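Local atomic coordinates of transcriptional regulator, LacI family (Corynebacterium glutamicum, PDB entry 3H5T), a protein that acts as an inositol-dependent transcriptional activator of the inositol phosphate synthase gene ino1, binding palindromic promoter motifs and regulating cell wall biogenesis. Residues A[72-77]-A[107-112]; A[89-94]-A[322-327]; A[115-120]-A[143-148]; A[193-198]-A[270-275]; A[243-248]-A[260-265]. One frame throughout, in Å; residues are numbered along the deposited sequence.

Contact 1 of 5, residues A[72-77]-A[107-112]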
# COMPACT_ATOMS: atom_id res chain seq x y z
N GLY A 72 -10.79 -8.88 9.37
CA GLY A 72 -10.68 -9.03 7.93
C GLY A 72 -10.10 -7.82 7.21
O GLY A 72 -9.89 -6.75 7.79
N VAL A 73 -9.83 -8.01 5.91
CA VAL A 73 -9.30 -6.96 5.06
C VAL A 73 -10.02 -7.08 3.72
O VAL A 73 -9.86 -8.08 3.01
CB VAL A 73 -7.78 -7.10 4.85
CG1 VAL A 73 -7.27 -5.98 3.94
CG2 VAL A 73 -7.07 -7.06 6.19
N LEU A 74 -10.83 -6.08 3.39
CA LEU A 74 -11.57 -6.10 2.15
C LEU A 74 -10.68 -5.56 1.05
O LEU A 74 -10.23 -4.42 1.11
CB LEU A 74 -12.83 -5.25 2.26
CG LEU A 74 -13.76 -5.36 1.05
CD1 LEU A 74 -15.15 -5.76 1.50
CD2 LEU A 74 -13.77 -4.05 0.30
N LEU A 75 -10.44 -6.40 0.05
CA LEU A 75 -9.60 -6.04 -1.07
C LEU A 75 -10.47 -6.02 -2.33
O LEU A 75 -11.07 -7.03 -2.70
CB LEU A 75 -8.47 -7.09 -1.22
CG LEU A 75 -7.18 -6.71 -1.94
CD1 LEU A 75 -6.52 -5.57 -1.21
CD2 LEU A 75 -6.23 -7.89 -1.97
N THR A 76 -10.55 -4.87 -2.98
CA THR A 76 -11.35 -4.75 -4.19
C THR A 76 -10.49 -5.20 -5.40
O THR A 76 -10.51 -4.60 -6.47
CB THR A 76 -11.89 -3.29 -4.31
OG1 THR A 76 -13.10 -3.30 -5.05
CG2 THR A 76 -10.89 -2.37 -4.97
N GLU A 77 -9.75 -6.29 -5.19
CA GLU A 77 -8.87 -6.88 -6.20
C GLU A 77 -8.90 -8.40 -6.07
O GLU A 77 -9.51 -8.94 -5.15
CB GLU A 77 -7.40 -6.47 -5.98
CG GLU A 77 -7.12 -5.00 -5.96
CD GLU A 77 -7.47 -4.35 -7.26
OE1 GLU A 77 -7.69 -5.08 -8.24
OE2 GLU A 77 -7.52 -3.10 -7.30
N ILE A 107 -10.64 -10.69 2.21
CA ILE A 107 -11.93 -10.75 1.53
C ILE A 107 -11.81 -10.18 0.12
O ILE A 107 -11.65 -8.97 -0.05
CB ILE A 107 -13.01 -9.91 2.29
CG1 ILE A 107 -12.95 -10.17 3.80
CG2 ILE A 107 -14.40 -10.27 1.81
CD1 ILE A 107 -13.79 -9.19 4.62
N PRO A 108 -11.87 -11.04 -0.91
CA PRO A 108 -11.77 -10.63 -2.32
C PRO A 108 -13.07 -10.03 -2.83
O PRO A 108 -14.05 -10.74 -3.03
CB PRO A 108 -11.46 -11.94 -3.05
CG PRO A 108 -10.95 -12.86 -1.98
CD PRO A 108 -11.82 -12.50 -0.80
N ALA A 109 -13.09 -8.72 -3.07
CA ALA A 109 -14.29 -8.07 -3.56
C ALA A 109 -14.12 -7.65 -5.01
O ALA A 109 -13.13 -7.00 -5.35
CB ALA A 109 -14.62 -6.87 -2.70
N SER A 110 -15.07 -8.00 -5.85
CA SER A 110 -14.98 -7.63 -7.26
C SER A 110 -15.15 -6.13 -7.48
O SER A 110 -16.05 -5.50 -6.91
CB SER A 110 -16.03 -8.36 -8.09
OG SER A 110 -16.02 -7.87 -9.42
N PRO A 111 -14.29 -5.54 -8.32
CA PRO A 111 -14.33 -4.11 -8.65
C PRO A 111 -15.17 -3.79 -9.89
O PRO A 111 -15.25 -2.65 -10.32
CB PRO A 111 -12.86 -3.77 -8.85
CG PRO A 111 -12.35 -5.01 -9.51
CD PRO A 111 -12.97 -6.11 -8.67
N ALA A 112 -15.80 -4.82 -10.45
CA ALA A 112 -16.63 -4.69 -11.65
C ALA A 112 -17.84 -3.77 -11.47
O ALA A 112 -18.45 -3.75 -10.40
CB ALA A 112 -17.08 -6.06 -12.12

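Contact 2 of 5, residues A[89-94]-A[322-327]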
# COMPACT_ATOMS: atom_id res chain seq x y z
N VAL A 89 1.69 -5.87 -0.03
CA VAL A 89 2.27 -6.86 0.86
C VAL A 89 2.99 -6.17 2.02
O VAL A 89 3.09 -6.71 3.11
CB VAL A 89 3.26 -7.80 0.11
CG1 VAL A 89 4.01 -8.68 1.11
CG2 VAL A 89 2.50 -8.67 -0.88
N ASP A 90 3.49 -4.96 1.79
CA ASP A 90 4.16 -4.23 2.85
C ASP A 90 3.07 -3.70 3.78
O ASP A 90 3.26 -3.64 5.00
CB ASP A 90 5.00 -3.09 2.28
CG ASP A 90 6.29 -3.57 1.65
OD1 ASP A 90 6.94 -2.77 0.94
OD2 ASP A 90 6.67 -4.75 1.86
N PHE A 91 1.94 -3.32 3.21
CA PHE A 91 0.81 -2.82 4.00
C PHE A 91 0.34 -3.94 4.91
O PHE A 91 0.28 -3.77 6.13
CB PHE A 91 -0.33 -2.38 3.08
CG PHE A 91 -1.63 -2.09 3.81
CD1 PHE A 91 -1.78 -0.91 4.55
CD2 PHE A 91 -2.70 -2.97 3.73
CE1 PHE A 91 -3.01 -0.61 5.18
CE2 PHE A 91 -3.93 -2.68 4.36
CZ PHE A 91 -4.08 -1.49 5.09
N LEU A 92 0.02 -5.09 4.31
CA LEU A 92 -0.47 -6.25 5.06
C LEU A 92 0.51 -6.74 6.14
O LEU A 92 0.09 -7.26 7.17
CB LEU A 92 -0.82 -7.39 4.09
CG LEU A 92 -2.02 -7.07 3.18
CD1 LEU A 92 -2.24 -8.15 2.14
CD2 LEU A 92 -3.26 -6.91 4.04
N ALA A 93 1.81 -6.56 5.91
CA ALA A 93 2.78 -6.96 6.92
C ALA A 93 2.47 -6.10 8.14
O ALA A 93 2.50 -6.57 9.29
CB ALA A 93 4.21 -6.69 6.44
N GLY A 94 2.14 -4.85 7.87
CA GLY A 94 1.80 -3.90 8.91
C GLY A 94 0.56 -4.31 9.65
O GLY A 94 0.52 -4.20 10.87
N LYS A 322 4.11 -0.14 5.56
CA LYS A 322 3.99 -1.08 6.66
C LYS A 322 3.39 -0.36 7.87
O LYS A 322 2.57 -0.92 8.59
CB LYS A 322 5.36 -1.68 7.02
CG LYS A 322 5.30 -2.74 8.11
CD LYS A 322 6.60 -3.52 8.15
CE LYS A 322 6.48 -4.82 8.92
NZ LYS A 322 6.58 -4.68 10.39
N LEU A 323 3.80 0.89 8.07
CA LEU A 323 3.30 1.67 9.19
C LEU A 323 1.81 1.95 8.98
O LEU A 323 1.02 1.93 9.94
CB LEU A 323 4.07 3.00 9.31
CG LEU A 323 3.70 3.90 10.50
CD1 LEU A 323 4.12 3.22 11.79
CD2 LEU A 323 4.38 5.27 10.37
N LYS A 324 1.44 2.20 7.73
CA LYS A 324 0.05 2.48 7.38
C LYS A 324 -0.82 1.29 7.74
O LYS A 324 -1.95 1.44 8.21
CB LYS A 324 -0.09 2.78 5.89
CG LYS A 324 -1.49 3.15 5.48
CD LYS A 324 -1.58 3.43 4.00
CE LYS A 324 -1.25 2.19 3.19
NZ LYS A 324 -1.19 2.49 1.72
N GLY A 325 -0.28 0.10 7.53
CA GLY A 325 -1.01 -1.12 7.85
C GLY A 325 -1.05 -1.36 9.34
O GLY A 325 -2.07 -1.81 9.87
N PHE A 326 0.05 -1.07 10.03
CA PHE A 326 0.10 -1.25 11.47
C PHE A 326 -0.91 -0.32 12.14
O PHE A 326 -1.67 -0.75 13.02
CB PHE A 326 1.49 -0.95 12.04
CG PHE A 326 1.61 -1.21 13.52
CD1 PHE A 326 1.69 -2.52 14.00
CD2 PHE A 326 1.61 -0.16 14.42
CE1 PHE A 326 1.77 -2.76 15.39
CE2 PHE A 326 1.69 -0.40 15.80
CZ PHE A 326 1.77 -1.70 16.28
N LYS A 327 -0.93 0.94 11.74
CA LYS A 327 -1.88 1.89 12.32
C LYS A 327 -3.31 1.46 11.99
O LYS A 327 -4.22 1.62 12.80
CB LYS A 327 -1.65 3.32 11.79
CG LYS A 327 -0.32 3.94 12.14
CD LYS A 327 -0.29 5.39 11.72
CE LYS A 327 0.91 6.10 12.34
NZ LYS A 327 0.94 5.93 13.83

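Contact 3 of 5, residues A[115-120]-A[143-148]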
# COMPACT_ATOMS: atom_id res chain seq x y z
N VAL A 115 -21.42 -5.13 -10.16
CA VAL A 115 -21.73 -5.48 -8.78
C VAL A 115 -22.81 -4.58 -8.20
O VAL A 115 -22.73 -3.36 -8.29
CB VAL A 115 -20.47 -5.39 -7.88
CG1 VAL A 115 -20.81 -5.85 -6.47
CG2 VAL A 115 -19.37 -6.24 -8.45
N ASP A 116 -23.84 -5.20 -7.63
CA ASP A 116 -24.93 -4.46 -7.03
C ASP A 116 -24.92 -4.74 -5.53
O ASP A 116 -24.19 -5.60 -5.05
CB ASP A 116 -26.27 -4.87 -7.63
CG ASP A 116 -26.42 -6.37 -7.73
OD1 ASP A 116 -25.93 -7.06 -6.81
OD2 ASP A 116 -27.03 -6.84 -8.71
N HIS A 117 -25.76 -4.02 -4.79
CA HIS A 117 -25.80 -4.16 -3.35
C HIS A 117 -26.10 -5.56 -2.81
O HIS A 117 -25.56 -5.94 -1.78
CB HIS A 117 -26.77 -3.12 -2.79
CG HIS A 117 -26.35 -1.72 -3.10
ND1 HIS A 117 -25.40 -1.05 -2.35
CD2 HIS A 117 -26.67 -0.89 -4.12
CE1 HIS A 117 -25.16 0.13 -2.90
NE2 HIS A 117 -25.91 0.25 -3.98
N VAL A 118 -26.93 -6.33 -3.49
CA VAL A 118 -27.22 -7.67 -2.99
C VAL A 118 -25.98 -8.56 -3.08
O VAL A 118 -25.75 -9.41 -2.22
CB VAL A 118 -28.38 -8.36 -3.76
CG1 VAL A 118 -27.99 -8.59 -5.20
CG2 VAL A 118 -28.72 -9.68 -3.09
N SER A 119 -25.18 -8.36 -4.11
CA SER A 119 -23.96 -9.15 -4.27
C SER A 119 -22.96 -8.76 -3.19
O SER A 119 -22.39 -9.61 -2.52
CB SER A 119 -23.34 -8.91 -5.65
OG SER A 119 -24.25 -9.22 -6.69
N ALA A 120 -22.76 -7.46 -3.02
CA ALA A 120 -21.82 -6.94 -2.03
C ALA A 120 -22.22 -7.31 -0.60
O ALA A 120 -21.37 -7.67 0.21
CB ALA A 120 -21.71 -5.43 -2.16
N HIS A 143 -19.58 -2.20 -1.45
CA HIS A 143 -19.10 -3.00 -0.32
C HIS A 143 -19.01 -2.13 0.93
O HIS A 143 -19.24 -2.60 2.04
CB HIS A 143 -17.74 -3.64 -0.67
CG HIS A 143 -17.82 -4.61 -1.81
ND1 HIS A 143 -18.36 -5.87 -1.67
CD2 HIS A 143 -17.55 -4.46 -3.12
CE1 HIS A 143 -18.42 -6.45 -2.85
NE2 HIS A 143 -17.94 -5.62 -3.75
N ILE A 144 -18.68 -0.86 0.73
CA ILE A 144 -18.61 0.09 1.83
C ILE A 144 -19.99 0.17 2.48
O ILE A 144 -20.11 0.07 3.71
CB ILE A 144 -18.22 1.51 1.34
CG1 ILE A 144 -16.80 1.50 0.77
CG2 ILE A 144 -18.36 2.51 2.48
CD1 ILE A 144 -15.73 1.16 1.78
N ASP A 145 -21.03 0.34 1.66
CA ASP A 145 -22.40 0.43 2.15
C ASP A 145 -22.82 -0.88 2.82
O ASP A 145 -23.54 -0.88 3.82
CB ASP A 145 -23.38 0.75 1.01
CG ASP A 145 -23.03 2.03 0.26
OD1 ASP A 145 -22.80 3.07 0.91
OD2 ASP A 145 -22.97 1.99 -0.98
N ALA A 146 -22.38 -2.01 2.26
CA ALA A 146 -22.71 -3.30 2.82
C ALA A 146 -22.11 -3.43 4.22
O ALA A 146 -22.75 -3.96 5.13
CB ALA A 146 -22.20 -4.42 1.92
N ILE A 147 -20.89 -2.95 4.40
CA ILE A 147 -20.23 -3.01 5.71
C ILE A 147 -20.95 -2.12 6.73
O ILE A 147 -21.04 -2.47 7.90
CB ILE A 147 -18.75 -2.56 5.59
CG1 ILE A 147 -17.95 -3.63 4.84
CG2 ILE A 147 -18.16 -2.30 6.96
CD1 ILE A 147 -16.51 -3.27 4.59
N ARG A 148 -21.45 -0.98 6.27
CA ARG A 148 -22.17 -0.03 7.12
C ARG A 148 -23.51 -0.62 7.55
O ARG A 148 -23.94 -0.47 8.70
CB ARG A 148 -22.41 1.27 6.36
CG ARG A 148 -23.05 2.38 7.17
CD ARG A 148 -23.42 3.56 6.29
NE ARG A 148 -22.27 4.07 5.54
CZ ARG A 148 -21.24 4.69 6.10
NH1 ARG A 148 -21.21 4.88 7.41
NH2 ARG A 148 -20.22 5.10 5.36

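Contact 4 of 5, residues A[193-198]-A[270-275]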
# COMPACT_ATOMS: atom_id res chain seq x y z
N GLY A 193 4.20 12.56 -19.99
CA GLY A 193 3.06 11.68 -20.07
C GLY A 193 2.79 11.18 -18.66
O GLY A 193 3.69 11.20 -17.82
N ILE A 194 1.57 10.73 -18.39
CA ILE A 194 1.21 10.22 -17.06
C ILE A 194 0.59 8.83 -17.18
O ILE A 194 -0.13 8.55 -18.13
CB ILE A 194 0.20 11.16 -16.37
CG1 ILE A 194 0.84 12.52 -16.10
CG2 ILE A 194 -0.27 10.54 -15.06
CD1 ILE A 194 -0.09 13.56 -15.49
N LEU A 195 0.90 7.96 -16.22
CA LEU A 195 0.35 6.60 -16.19
C LEU A 195 -0.36 6.37 -14.86
O LEU A 195 0.14 6.78 -13.81
CB LEU A 195 1.46 5.56 -16.37
CG LEU A 195 2.08 5.47 -17.76
CD1 LEU A 195 3.18 4.43 -17.79
CD2 LEU A 195 1.00 5.13 -18.76
N SER A 196 -1.51 5.71 -14.91
CA SER A 196 -2.28 5.43 -13.70
C SER A 196 -2.91 4.06 -13.69
O SER A 196 -3.01 3.40 -14.73
CB SER A 196 -3.43 6.44 -13.56
OG SER A 196 -2.95 7.70 -13.12
N ILE A 197 -3.33 3.63 -12.51
CA ILE A 197 -4.03 2.36 -12.39
C ILE A 197 -5.53 2.71 -12.29
O ILE A 197 -5.89 3.87 -12.49
CB ILE A 197 -3.52 1.51 -11.19
CG1 ILE A 197 -3.46 2.33 -9.90
CG2 ILE A 197 -2.14 0.96 -11.51
CD1 ILE A 197 -3.14 1.49 -8.69
N ARG A 198 -6.38 1.74 -11.98
CA ARG A 198 -7.83 1.97 -11.93
C ARG A 198 -8.36 3.31 -11.42
O ARG A 198 -8.13 3.70 -10.28
CB ARG A 198 -8.51 0.85 -11.14
CG ARG A 198 -10.01 0.72 -11.44
CD ARG A 198 -10.58 -0.51 -10.77
NE ARG A 198 -9.75 -1.68 -11.03
CZ ARG A 198 -9.26 -2.47 -10.07
NH1 ARG A 198 -9.52 -2.22 -8.80
NH2 ARG A 198 -8.49 -3.50 -10.39
N THR A 270 9.51 12.99 -23.27
CA THR A 270 10.84 12.94 -22.68
C THR A 270 10.80 12.39 -21.25
O THR A 270 11.83 11.97 -20.71
CB THR A 270 11.49 14.34 -22.65
OG1 THR A 270 10.73 15.21 -21.81
CG2 THR A 270 11.54 14.93 -24.06
N ALA A 271 9.61 12.39 -20.65
CA ALA A 271 9.45 11.90 -19.29
C ALA A 271 8.07 11.30 -19.05
O ALA A 271 7.10 11.69 -19.71
CB ALA A 271 9.69 13.03 -18.29
N VAL A 272 7.99 10.37 -18.10
CA VAL A 272 6.73 9.73 -17.76
C VAL A 272 6.56 9.66 -16.24
O VAL A 272 7.37 9.05 -15.55
CB VAL A 272 6.65 8.28 -18.32
CG1 VAL A 272 5.49 7.53 -17.68
CG2 VAL A 272 6.50 8.31 -19.83
N LEU A 273 5.52 10.31 -15.73
CA LEU A 273 5.25 10.30 -14.29
C LEU A 273 4.20 9.24 -13.99
O LEU A 273 3.09 9.28 -14.53
CB LEU A 273 4.75 11.67 -13.81
CG LEU A 273 4.36 11.74 -12.33
CD1 LEU A 273 4.60 13.13 -11.79
CD2 LEU A 273 2.91 11.32 -12.14
N CYS A 274 4.55 8.29 -13.13
CA CYS A 274 3.65 7.21 -12.75
C CYS A 274 3.01 7.46 -11.39
O CYS A 274 3.62 8.03 -10.49
CB CYS A 274 4.41 5.88 -12.69
SG CYS A 274 5.10 5.39 -14.24
N THR A 275 1.79 6.99 -11.25
CA THR A 275 1.02 7.12 -10.03
C THR A 275 1.41 6.05 -9.01
O THR A 275 1.14 6.18 -7.80
CB THR A 275 -0.48 7.01 -10.35
OG1 THR A 275 -0.92 8.22 -10.96
CG2 THR A 275 -1.28 6.75 -9.10

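Contact 5 of 5, residues A[243-248]-A[260-265]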
# COMPACT_ATOMS: atom_id res chain seq x y z
N PRO A 243 -0.71 13.62 -22.25
CA PRO A 243 -1.45 12.37 -22.38
C PRO A 243 -1.50 11.57 -21.08
O PRO A 243 -0.53 11.54 -20.32
CB PRO A 243 -0.70 11.64 -23.49
CG PRO A 243 0.71 12.09 -23.26
CD PRO A 243 0.55 13.57 -23.01
N ILE A 244 -2.63 10.92 -20.83
CA ILE A 244 -2.83 10.13 -19.62
C ILE A 244 -3.41 8.75 -19.93
O ILE A 244 -4.55 8.64 -20.37
CB ILE A 244 -3.80 10.86 -18.65
CG1 ILE A 244 -3.17 12.19 -18.21
CG2 ILE A 244 -4.11 9.98 -17.44
CD1 ILE A 244 -4.10 13.08 -17.42
N MET A 245 -2.63 7.70 -19.70
CA MET A 245 -3.11 6.35 -19.95
C MET A 245 -3.26 5.55 -18.66
O MET A 245 -2.60 5.83 -17.66
CB MET A 245 -2.19 5.62 -20.93
CG MET A 245 -2.22 6.21 -22.34
SD MET A 245 -1.97 5.00 -23.63
CE MET A 245 -2.26 6.02 -25.06
N GLU A 246 -4.14 4.55 -18.69
CA GLU A 246 -4.41 3.73 -17.52
C GLU A 246 -4.56 2.25 -17.83
O GLU A 246 -4.80 1.86 -18.97
CB GLU A 246 -5.69 4.25 -16.84
CG GLU A 246 -6.76 3.20 -16.53
CD GLU A 246 -8.05 3.80 -15.98
OE1 GLU A 246 -8.51 4.84 -16.51
OE2 GLU A 246 -8.62 3.24 -15.03
N CYS A 247 -4.38 1.42 -16.80
CA CYS A 247 -4.58 -0.01 -16.93
C CYS A 247 -5.50 -0.39 -15.78
O CYS A 247 -5.15 -0.27 -14.60
CB CYS A 247 -3.25 -0.79 -16.88
SG CYS A 247 -2.15 -0.56 -15.47
N TRP A 248 -6.72 -0.79 -16.13
CA TRP A 248 -7.72 -1.14 -15.13
C TRP A 248 -7.23 -2.20 -14.15
O TRP A 248 -7.48 -2.12 -12.95
CB TRP A 248 -8.98 -1.62 -15.84
CG TRP A 248 -10.21 -1.46 -15.03
CD1 TRP A 248 -10.84 -0.29 -14.74
CD2 TRP A 248 -10.98 -2.49 -14.42
NE1 TRP A 248 -11.96 -0.53 -13.98
CE2 TRP A 248 -12.07 -1.88 -13.77
CE3 TRP A 248 -10.85 -3.89 -14.36
CZ2 TRP A 248 -13.03 -2.61 -13.07
CZ3 TRP A 248 -11.81 -4.62 -13.66
CH2 TRP A 248 -12.89 -3.98 -13.02
N LYS A 260 3.86 0.47 -23.18
CA LYS A 260 4.19 0.37 -24.58
C LYS A 260 3.29 1.29 -25.40
O LYS A 260 3.76 2.07 -26.22
CB LYS A 260 4.04 -1.08 -25.06
CG LYS A 260 4.10 -1.25 -26.57
CD LYS A 260 3.81 -2.69 -26.99
CE LYS A 260 4.87 -3.64 -26.45
NZ LYS A 260 4.68 -5.04 -26.94
N GLU A 261 1.99 1.22 -25.16
CA GLU A 261 1.03 2.03 -25.90
C GLU A 261 1.28 3.54 -25.80
O GLU A 261 1.21 4.25 -26.80
CB GLU A 261 -0.40 1.74 -25.42
CG GLU A 261 -1.44 2.01 -26.48
CD GLU A 261 -2.83 2.12 -25.92
OE1 GLU A 261 -3.27 1.20 -25.20
OE2 GLU A 261 -3.49 3.15 -26.20
N LEU A 262 1.58 4.02 -24.60
CA LEU A 262 1.82 5.44 -24.37
C LEU A 262 3.08 5.96 -25.07
O LEU A 262 3.06 7.04 -25.67
CB LEU A 262 1.94 5.71 -22.87
CG LEU A 262 2.27 7.14 -22.46
CD1 LEU A 262 1.06 8.02 -22.67
CD2 LEU A 262 2.69 7.18 -21.01
N LEU A 263 4.16 5.20 -24.98
CA LEU A 263 5.43 5.60 -25.57
C LEU A 263 5.45 5.34 -27.07
O LEU A 263 6.19 5.98 -27.81
CB LEU A 263 6.58 4.83 -24.90
CG LEU A 263 6.69 5.08 -23.39
CD1 LEU A 263 7.82 4.25 -22.81
CD2 LEU A 263 6.91 6.58 -23.14
N GLU A 264 4.62 4.39 -27.50
CA GLU A 264 4.51 4.04 -28.90
C GLU A 264 3.59 5.06 -29.58
O GLU A 264 3.77 5.39 -30.75
CB GLU A 264 3.90 2.63 -29.02
CG GLU A 264 4.58 1.72 -30.01
CD GLU A 264 4.18 0.27 -29.83
OE1 GLU A 264 2.96 -0.01 -29.74
OE2 GLU A 264 5.08 -0.59 -29.79
N THR A 265 2.62 5.57 -28.82
CA THR A 265 1.67 6.56 -29.31
C THR A 265 2.23 7.99 -29.28
O THR A 265 1.94 8.80 -30.16
CB THR A 265 0.38 6.50 -28.49
OG1 THR A 265 -0.21 5.20 -28.64
CG2 THR A 265 -0.61 7.55 -28.95

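Contact 1 of 5, residues A[72-77]-A[107-112]
Leu75 O takes the N-H of Ala109 at 2.7 Å in a nearly straight bond (169° at the hydrogen), and the backbone N of Glu77, curling back from the same segment, adds a weak second bond to that oxygen. Earlier along the pair, Ile107 N gives its hydrogen to Val73 O, and Leu75 N gives its own to Ile107 O; both bonds measure 2.8 Å. This is parallel pairing, with Leu74 beside Ile107 on one face and Leu75 beside Pro108 on the other. Pro108 has no N-H to offer; it sits on an edge strand, 103-108 (one of the two outermost in this chain), and Leu75 bonds to the residues flanking it.

On the face of Leu74 the branch atom CG rests 4.1 Å from Ala109 CB, while Ile107 lays CB and CG1 beside Val73 O. Past the paired part, Thr76 meets Pro111. Thr76 OG1 stands anti to its own backbone N (chi1 -153°) and lies 3.8 Å from Pro111 CB, while Thr76 O looks onto the ring atoms CB, CG and CD of that proline. Ser110 OG accepts from Ala112 N in an ST turn, shaping the loop here.

The chemistry thus changes along the contact: backbone bonds hold the strands as far as Ala109, then a CA-H...O contact from Thr76 to Ala109 O and the packing of Thr76 on the Pro111 ring take over, and Glu77 reaches outside both segments for a salt bridge to Arg198 of the other lobe.

Contact 2 of 5, residues A[89-94]-A[322-327]
Lys322 opens the contact by turning its CA-H to Asp90 O and running its aliphatic chain over the first helix. CG, anti to the backbone N (chi1 -177°), lies 3.8 Å from Gly94 CA, and farther out CE lies 3.8 Å from Ala93 CB; the ammonium goes on to a weak bond with Gln97. Lys322 O faces Gly94 CA. Lys324 comes down on the other side and crosses Phe91 at about a right angle. A bend at chi3 (64°) carries its CE to 3.4 Å from Phe91 CD1, while NZ is held by Asp158 in a salt bridge and by Asn321. Gly325 meets the same ring, its CA 3.4 Å from Phe91 CE1, and aims a nearly straight CA-H at Phe91 O. It also lies directly against Gly94: the facing glycines and the CA-H...O contacts make a close glycine-mediated helix packing, the axes approaching to 6.2 Å at a crossing angle of -38°. Phe326 turns its CA-H to Gly94 O, which sits at the edge of the phenyl ring, 3.7 Å from Phe326 CD1.

Around this pair, Phe326 extends the helix pairing to Gln97 and Ala98. Phe91 stacks on Tyr135 of strand 132-135, and Lys324 packs on Leu347 and Ile169 of strands 344-352 and 168-171, so helices 86-98 and 321-336 lie side by side against one sheet.

Contact 3 of 5, residues A[115-120]-A[143-148]
Ala120 lays its methyl over one face of the His143 imidazole. CB is 3.7 Å from the ring centroid and 27° off the ring normal, a CH-pi contact displaced toward the rim, with His143 ND1 at 3.4 Å the ring atom nearest to Ala120 CB. Val115 comes to the same ring obliquely. Its CG1, anti to the backbone N (chi1 -176°), reaches 4.0 Å from His143 NE2, and the two side chains cross at about a right angle. One turn along the second helix, Ala146 faces the first helix too, its CB 4.2 Å from Ala120 CB and also beside Ala120 O.

At the outer side His117 and Asp145 meet differently. Asp145 OD2 stands at the edge of the His117 ring, in its plane, 3.5 Å from CE1, and the ring and carboxylate planes are turned 39° from each other. The ionisable atoms are not in contact: His117 ND1 and Asp145 OD2 are 4.1 Å apart.

Asp116 is the N-cap of helix 117-125: its OD1 accepts from both Ser119 N and Ser119 OG, fixing the first turn that carries His117 and Ala120. Helices 117-125 and 142-150 flank strand 132-135 in the chain, successive helices of an alternating beta-alpha fold, and His143 also touches Leu123 and Ala109.

In chemical terms, His143 serves this contact as a flat surface for aliphatic groups, whereas the His117 edge could give Asp145 a modest electrostatic attraction, stronger if that histidine were protonated.

Contact 4 of 5, residues A[193-198]-A[270-275]
Leu195 carries the apolar centre, its CD1 lying 3.9 Å from Val272 CG1 and 4.1 Å from Cys274 SG. Val272 puts CG1 anti to its backbone N (chi1 167°), and its side chain meets that of Leu195 at a slant. Helix 277-289, through Leu279 and Val283, and helix 252-265, through Leu262, cover this face of the sheet. On the reverse face Ile194 CG2 and Leu273 CD2 are in looser touch at 4.4 Å, with Ala228 of helix 221-235 packed on Leu273.

Between these two layers the backbones are laced together in parallel register, Gly193 beside Val272, Ile194 beside Leu273 and Leu195 beside Cys274. Gly193 N donates to Ala271 O and Leu273 N to Gly193 O; then Leu195 N donates to Leu273 O, and Thr275 N to Leu195 O at 3.1 Å. That last bond is more bent than the others, 144° at the hydrogen, where the second strand gives way to loop.

At this end the contact turns polar. Ser196 OG and Thr275 OG1 share a hydrogen bond of 3.0 Å in which either could be the donor, and the side chains of both touch Gln221 of helix 221-235, on the Leu273 face. Thr275 O continues outward to Arg224.

Neighbouring parallel strands with helices packed on both faces make the three-layer alpha/beta sandwich of the second lobe in LacI-type, periplasmic-binding-protein-like regulators; in such folds the loops after the strands face the cleft between lobes, and those holding Arg198 and Thr275 probably do so here, as the salt bridge of Arg198 to Glu77 suggests.

Contact 5 of 5, residues A[243-248]-A[260-265]
Pro243 begins the contact with the side of its ring: CB and CG are each 4.1 Å from Leu262 CD1, and the two side chains cross at about a right angle. The next residue to face the helix is Met245, which does most of the work. Its CG is anti to the carbonyl carbon (chi1 -67°) and lies 3.8 Å from Leu262 CD1. A bend at chi2 (-148°) then sets SD against two successive helix residues, 4.0 Å from Leu262 CB and 3.5 Å from Glu261 OE2. The terminal methyl goes on past the carboxylate, with Met245 CE 3.3 Å from Glu261 OE2, and comes within 4.2 Å of Thr265 OG1. Met245 and Glu261 cross at about a right angle, whereas Met245 and Leu262 meet at a slant.

On the helix, Glu261 O accepts from Thr265 N in a regular helical bond; a further bond from the Thr265 hydroxyl is modelled too short and is doubtful.

Strand 244-247 and helix 252-265 run nearly antiparallel, 157° between the short axes, as expected in the first half of a beta-alpha-beta crossover that returns to the sheet at strand 271-274. Leu195, on strand 192-197, which lies between strands 244-247 and 271-274 in the sheet, packs on both Met245 and Leu262.

What joins strand and helix here is therefore apolar contact centred on one thioether, buried at its root against Leu262 and bordered at its tip by polar oxygens, whose attraction for the sulfur-bound methyl is at most weak.

How the contacts relate
Along the chain contact 1 closes before contact 3 opens, contact 5 is nested inside contact 4, and contact 2 encloses contacts 3, 4 and 5; contacts 1 and 2 cross along the chain and meet through Val73 and Leu92. Contacts 1, 2 and 3 belong to the lobe built on the seven-stranded sheet; contacts 4 and 5, centres about 8 Å apart, share the other sheet. Contacts 1 and 3 meet where Ala109 and Ser110 touch His143. Although the centres of contacts 1 and 4 are about 25 Å apart, Glu77 and Arg198 join them across the lobes, and Pro111 reaches Trp248 of contact 5. LacI-family effectors typically bind between these lobes, so such bridges may depend on how closed the cleft is.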